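Local coordinates for protein pectate lyase (Cellvibrio cellulosa, PDB 1GXM) that cleaves polygalacturonic acid (pectate) by anti-beta-elimination, the chain here being the family 10 polysaccharide lyase catalytic module of a longer protein, at residues L179-V191 and Q237-R250. Numbering follows the deposited sequence.
Sequences LKAQWKQNGVLTV and QAVRAGVAWFNSPR. Unlike the reference sequence in segment 237-250: Q237 (reference Arg).
V191 lays one methyl squarely on the indole of W245: CG2 sits 3.5 Å from the centroid of the six-membered ring and 7° off its normal, a CH-pi contact over the face. With CG1 anti to the carbonyl carbon (chi1 -66°), the other methyl touches both W245 CE3 and the CA of G242, a residue with no side chain to hold it off the helix. T190 meets the five-membered part of the same indole, its CB 3.7 Å from W245 CD1. The indole NH is engaged by N286.

Q182 reaches the helix with an extended side chain, CG anti to its backbone N. Its NE2 donates to A238 O at 3.0 Å, with an N-H...O angle of 168°. The second N-H of NE2 goes to the backbone O of T190 at 2.8 Å, and this bond too is nearly straight. Both acceptors lie close to the amide plane, so the two N-H groups fix the rotation of that amide. A238 O also keeps its helical bond from G242 N, the two donors arriving from opposite faces of its carbonyl plane. Nearby, L189 rests its CB on the methyl of A241, 3.7 Å between the two CB atoms, while a water donates to both L189 O and A241 O.

At the far end, Q185 and R250 run past each other in opposite directions. R250 NH1 donates to Q185 OE1 at 2.7 Å, in a bond seconded weakly by NH2; NE2 of Q185 is held by L283 and N286.

The contact thus docks the beta-hairpin 184-189 and its flanking residues, which follow helix 161-181, onto helix 233-246. Apolar contacts of L189, V191 and T190 with A241 and W245 stand beside the polar ones, while the buried Q182 amide ties one peptide carbonyl from each segment to a single nitrogen.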
loop_
_atom_site.group_PDB
_atom_site.type_symbol
_atom_site.label_atom_id
_atom_site.label_comp_id
_atom_site.label_asym_id
_atom_site.label_seq_id
_atom_site.Cartn_x
_atom_site.Cartn_y
_atom_site.Cartn_z
ATOM N N LEU A 179 7.672 -11.280 -2.469
ATOM C CA LEU A 179 8.020 -12.582 -1.936
ATOM C C LEU A 179 9.468 -12.612 -1.449
ATOM O O LEU A 179 9.751 -13.174 -0.399
ATOM C CB LEU A 179 7.801 -13.661 -2.979
ATOM C CG LEU A 179 6.356 -13.914 -3.369
ATOM C CD1 LEU A 179 6.292 -14.856 -4.566
ATOM C CD2 LEU A 179 5.524 -14.438 -2.202
ATOM N N LYS A 180 10.377 -11.986 -2.198
ATOM C CA LYS A 180 11.783 -11.928 -1.802
ATOM C C LYS A 180 12.002 -11.021 -0.591
ATOM O O LYS A 180 12.903 -11.237 0.211
ATOM C CB LYS A 180 12.643 -11.473 -2.966
ATOM C CG LYS A 180 12.912 -12.572 -3.946
ATOM C CD LYS A 180 13.655 -12.043 -5.141
ATOM C CE LYS A 180 14.126 -13.182 -6.030
ATOM N NZ LYS A 180 12.989 -13.991 -6.482
ATOM N N ALA A 181 11.156 -10.005 -0.449
ATOM C CA ALA A 181 11.324 -9.032 0.620
ATOM C C ALA A 181 10.741 -9.497 1.939
ATOM O O ALA A 181 11.091 -8.977 2.993
ATOM C CB ALA A 181 10.719 -7.712 0.225
ATOM N N GLN A 182 9.815 -10.440 1.885
ATOM C CA GLN A 182 9.120 -10.886 3.069
ATOM C C GLN A 182 10.139 -11.342 4.089
ATOM O O GLN A 182 11.035 -12.124 3.793
ATOM C CB GLN A 182 8.127 -11.985 2.731
ATOM C CG GLN A 182 7.156 -12.310 3.868
ATOM C CD GLN A 182 6.066 -13.273 3.429
ATOM O OE1 GLN A 182 6.113 -13.806 2.317
ATOM N NE2 GLN A 182 5.084 -13.486 4.282
ATOM N N TRP A 183 10.017 -10.830 5.297
ATOM C CA TRP A 183 11.059 -10.979 6.298
ATOM C C TRP A 183 11.033 -12.332 6.970
ATOM O O TRP A 183 10.001 -12.786 7.436
ATOM C CB TRP A 183 10.914 -9.890 7.350
ATOM C CG TRP A 183 11.937 -9.961 8.408
ATOM C CD1 TRP A 183 11.739 -10.360 9.678
ATOM C CD2 TRP A 183 13.315 -9.610 8.295
ATOM N NE1 TRP A 183 12.914 -10.293 10.386
ATOM C CE2 TRP A 183 13.895 -9.809 9.561
ATOM C CE3 TRP A 183 14.109 -9.091 7.264
ATOM C CZ2 TRP A 183 15.236 -9.551 9.817
ATOM C CZ3 TRP A 183 15.444 -8.847 7.520
ATOM C CH2 TRP A 183 15.991 -9.080 8.787
ATOM N N LYS A 184 12.203 -12.956 7.023
ATOM C CA LYS A 184 12.378 -14.225 7.703
ATOM C C LYS A 184 12.974 -13.901 9.045
ATOM O O LYS A 184 14.112 -13.449 9.173
ATOM C CB LYS A 184 13.268 -15.158 6.908
ATOM C CG LYS A 184 12.610 -15.652 5.637
ATOM C CD LYS A 184 13.571 -16.301 4.603
ATOM C CE LYS A 184 14.831 -16.893 5.153
ATOM N NZ LYS A 184 15.852 -17.093 4.073
ATOM N N GLN A 185 12.144 -14.113 10.040
ATOM C CA GLN A 185 12.446 -13.801 11.410
ATOM C C GLN A 185 12.948 -15.078 12.033
ATOM O O GLN A 185 12.160 -15.949 12.367
ATOM C CB GLN A 185 11.178 -13.347 12.098
ATOM C CG GLN A 185 11.397 -12.862 13.508
ATOM C CD GLN A 185 10.121 -12.359 14.062
ATOM O OE1 GLN A 185 9.254 -13.167 14.418
ATOM N NE2 GLN A 185 9.948 -11.038 14.090
ATOM N N ASN A 186 14.268 -15.181 12.149
ATOM C CA ASN A 186 14.928 -16.359 12.706
ATOM C C ASN A 186 14.372 -17.606 12.047
ATOM O O ASN A 186 13.977 -18.573 12.691
ATOM C CB ASN A 186 14.767 -16.373 14.220
ATOM C CG ASN A 186 15.305 -15.114 14.860
ATOM O OD1 ASN A 186 16.448 -14.706 14.591
ATOM N ND2 ASN A 186 14.471 -14.451 15.667
ATOM N N GLY A 187 14.314 -17.538 10.729
ATOM C CA GLY A 187 13.912 -18.667 9.924
ATOM C C GLY A 187 12.439 -18.755 9.598
ATOM O O GLY A 187 12.079 -19.609 8.814
ATOM N N VAL A 188 11.600 -17.900 10.192
ATOM C CA VAL A 188 10.142 -17.977 10.053
ATOM C C VAL A 188 9.641 -16.814 9.188
ATOM O O VAL A 188 9.948 -15.670 9.455
ATOM C CB VAL A 188 9.456 -17.881 11.411
ATOM C CG1 VAL A 188 7.931 -17.879 11.286
ATOM C CG2 VAL A 188 9.921 -19.036 12.312
ATOM N N LEU A 189 8.873 -17.106 8.154
ATOM C CA LEU A 189 8.359 -16.072 7.274
ATOM C C LEU A 189 7.327 -15.216 8.009
ATOM O O LEU A 189 6.427 -15.756 8.647
ATOM C CB LEU A 189 7.700 -16.713 6.063
ATOM C CG LEU A 189 7.632 -15.957 4.772
ATOM C CD1 LEU A 189 9.001 -15.432 4.286
ATOM C CD2 LEU A 189 7.036 -16.908 3.712
ATOM N N THR A 190 7.445 -13.890 7.905
ATOM C CA THR A 190 6.555 -12.967 8.611
ATOM C C THR A 190 5.924 -11.999 7.638
ATOM O O THR A 190 5.113 -12.397 6.843
ATOM C CB THR A 190 7.259 -12.263 9.800
ATOM O OG1 THR A 190 8.404 -11.515 9.373
ATOM C CG2 THR A 190 7.764 -13.308 10.817
ATOM N N VAL A 191 6.292 -10.723 7.704
ATOM C CA VAL A 191 5.650 -9.687 6.904
ATOM C C VAL A 191 6.717 -8.742 6.349
ATOM O O VAL A 191 7.814 -9.191 6.029
ATOM C CB VAL A 191 4.501 -8.989 7.659
ATOM C CG1 VAL A 191 3.382 -9.969 7.915
ATOM C CG2 VAL A 191 4.967 -8.325 8.955
ATOM N N GLN A 237 1.782 -19.983 0.720
ATOM C CA GLN A 237 2.637 -20.054 1.884
ATOM C C GLN A 237 2.948 -18.653 2.435
ATOM O O GLN A 237 2.898 -18.427 3.638
ATOM C CB GLN A 237 3.954 -20.737 1.530
ATOM C CG GLN A 237 4.914 -20.722 2.723
ATOM C CD GLN A 237 6.224 -21.395 2.444
ATOM O OE1 GLN A 237 6.431 -22.527 2.863
ATOM N NE2 GLN A 237 7.121 -20.706 1.754
ATOM N N ALA A 238 3.270 -17.732 1.550
ATOM C CA ALA A 238 3.599 -16.363 1.957
ATOM C C ALA A 238 2.422 -15.706 2.649
ATOM O O ALA A 238 2.569 -15.036 3.658
ATOM C CB ALA A 238 4.018 -15.521 0.749
ATOM N N VAL A 239 1.245 -15.847 2.067
ATOM C CA VAL A 239 0.064 -15.230 2.605
ATOM C C VAL A 239 -0.286 -15.869 3.930
ATOM O O VAL A 239 -0.569 -15.186 4.887
ATOM C CB VAL A 239 -1.122 -15.315 1.652
ATOM C CG1 VAL A 239 -2.390 -14.795 2.326
ATOM C CG2 VAL A 239 -0.825 -14.523 0.402
ATOM N N ARG A 240 -0.296 -17.182 3.982
ATOM C CA ARG A 240 -0.620 -17.864 5.229
ATOM C C ARG A 240 0.359 -17.469 6.312
ATOM O O ARG A 240 -0.036 -17.277 7.461
ATOM C CB ARG A 240 -0.616 -19.370 5.061
ATOM C CG ARG A 240 -1.804 -19.879 4.326
ATOM C CD ARG A 240 -1.747 -21.388 4.167
ATOM N NE ARG A 240 -2.930 -21.947 3.540
ATOM C CZ ARG A 240 -4.065 -22.213 4.160
ATOM N NH1 ARG A 240 -4.199 -21.964 5.457
ATOM N NH2 ARG A 240 -5.075 -22.730 3.473
ATOM N N ALA A 241 1.631 -17.301 5.979
ATOM C CA ALA A 241 2.607 -16.911 6.989
ATOM C C ALA A 241 2.340 -15.491 7.460
ATOM O O ALA A 241 2.420 -15.201 8.641
ATOM C CB ALA A 241 4.001 -16.997 6.447
ATOM N N GLY A 242 2.027 -14.585 6.555
ATOM C CA GLY A 242 1.755 -13.212 6.959
ATOM C C GLY A 242 0.500 -13.094 7.810
ATOM O O GLY A 242 0.443 -12.362 8.802
ATOM N N VAL A 243 -0.526 -13.825 7.431
ATOM C CA VAL A 243 -1.761 -13.826 8.188
ATOM C C VAL A 243 -1.528 -14.453 9.563
ATOM O O VAL A 243 -2.022 -13.959 10.569
ATOM C CB VAL A 243 -2.871 -14.578 7.439
ATOM C CG1 VAL A 243 -4.050 -14.868 8.355
ATOM C CG2 VAL A 243 -3.283 -13.789 6.205
ATOM N N ALA A 244 -0.749 -15.523 9.613
ATOM C CA ALA A 244 -0.414 -16.156 10.882
ATOM C C ALA A 244 0.328 -15.179 11.792
ATOM O O ALA A 244 0.140 -15.164 12.989
ATOM C CB ALA A 244 0.395 -17.390 10.668
ATOM N N TRP A 245 1.202 -14.372 11.208
ATOM C CA TRP A 245 1.917 -13.371 11.976
ATOM C C TRP A 245 0.941 -12.381 12.575
ATOM O O TRP A 245 1.027 -12.074 13.750
ATOM C CB TRP A 245 2.972 -12.690 11.106
ATOM C CG TRP A 245 3.744 -11.633 11.801
ATOM C CD1 TRP A 245 4.864 -11.784 12.539
ATOM C CD2 TRP A 245 3.421 -10.247 11.830
ATOM N NE1 TRP A 245 5.268 -10.572 13.039
ATOM C CE2 TRP A 245 4.410 -9.603 12.592
ATOM C CE3 TRP A 245 2.410 -9.477 11.253
ATOM C CZ2 TRP A 245 4.412 -8.241 12.809
ATOM C CZ3 TRP A 245 2.413 -8.123 11.471
ATOM C CH2 TRP A 245 3.404 -7.519 12.235
ATOM N N PHE A 246 0.003 -11.901 11.789
ATOM C CA PHE A 246 -0.969 -10.941 12.292
ATOM C C PHE A 246 -1.805 -11.561 13.395
ATOM O O PHE A 246 -2.184 -10.899 14.359
ATOM C CB PHE A 246 -1.880 -10.453 11.182
ATOM C CG PHE A 246 -1.389 -9.209 10.525
ATOM C CD1 PHE A 246 -1.522 -8.001 11.171
ATOM C CD2 PHE A 246 -0.769 -9.240 9.288
ATOM C CE1 PHE A 246 -1.058 -6.853 10.612
ATOM C CE2 PHE A 246 -0.325 -8.083 8.718
ATOM C CZ PHE A 246 -0.451 -6.892 9.375
ATOM N N ASN A 247 -2.090 -12.848 13.237
ATOM C CA ASN A 247 -2.976 -13.576 14.133
ATOM C C ASN A 247 -2.264 -14.247 15.277
ATOM O O ASN A 247 -2.859 -15.083 15.950
ATOM C CB ASN A 247 -3.779 -14.604 13.344
ATOM C CG ASN A 247 -4.949 -15.131 14.104
ATOM O OD1 ASN A 247 -5.669 -14.382 14.729
ATOM N ND2 ASN A 247 -5.151 -16.435 14.030
ATOM N N SER A 248 -1.006 -13.900 15.507
ATOM C CA SER A 248 -0.224 -14.521 16.558
ATOM C C SER A 248 -0.246 -13.665 17.802
ATOM O O SER A 248 -0.120 -12.454 17.729
ATOM C CB SER A 248 1.227 -14.655 16.136
ATOM O OG SER A 248 2.029 -15.129 17.202
ATOM N N PRO A 249 -0.359 -14.297 18.957
ATOM C CA PRO A 249 -0.323 -13.553 20.210
ATOM C C PRO A 249 1.072 -12.999 20.503
ATOM O O PRO A 249 1.222 -12.190 21.410
ATOM C CB PRO A 249 -0.727 -14.606 21.259
ATOM C CG PRO A 249 -0.658 -15.861 20.645
ATOM C CD PRO A 249 -0.562 -15.734 19.166
ATOM N N ARG A 250 2.072 -13.421 19.746
ATOM C CA ARG A 250 3.384 -12.786 19.863
ATOM C C ARG A 250 3.438 -11.489 19.041
ATOM O O ARG A 250 4.430 -10.775 19.077
ATOM C CB ARG A 250 4.510 -13.714 19.458
ATOM C CG ARG A 250 4.543 -14.028 18.023
ATOM C CD ARG A 250 5.369 -15.256 17.648
ATOM N NE ARG A 250 5.598 -15.294 16.205
ATOM C CZ ARG A 250 6.524 -14.580 15.562
ATOM N NH1 ARG A 250 7.344 -13.782 16.237
ATOM N NH2 ARG A 250 6.641 -14.691 14.240
HETATM O O HOH W 1 4.369 -16.370 10.251
#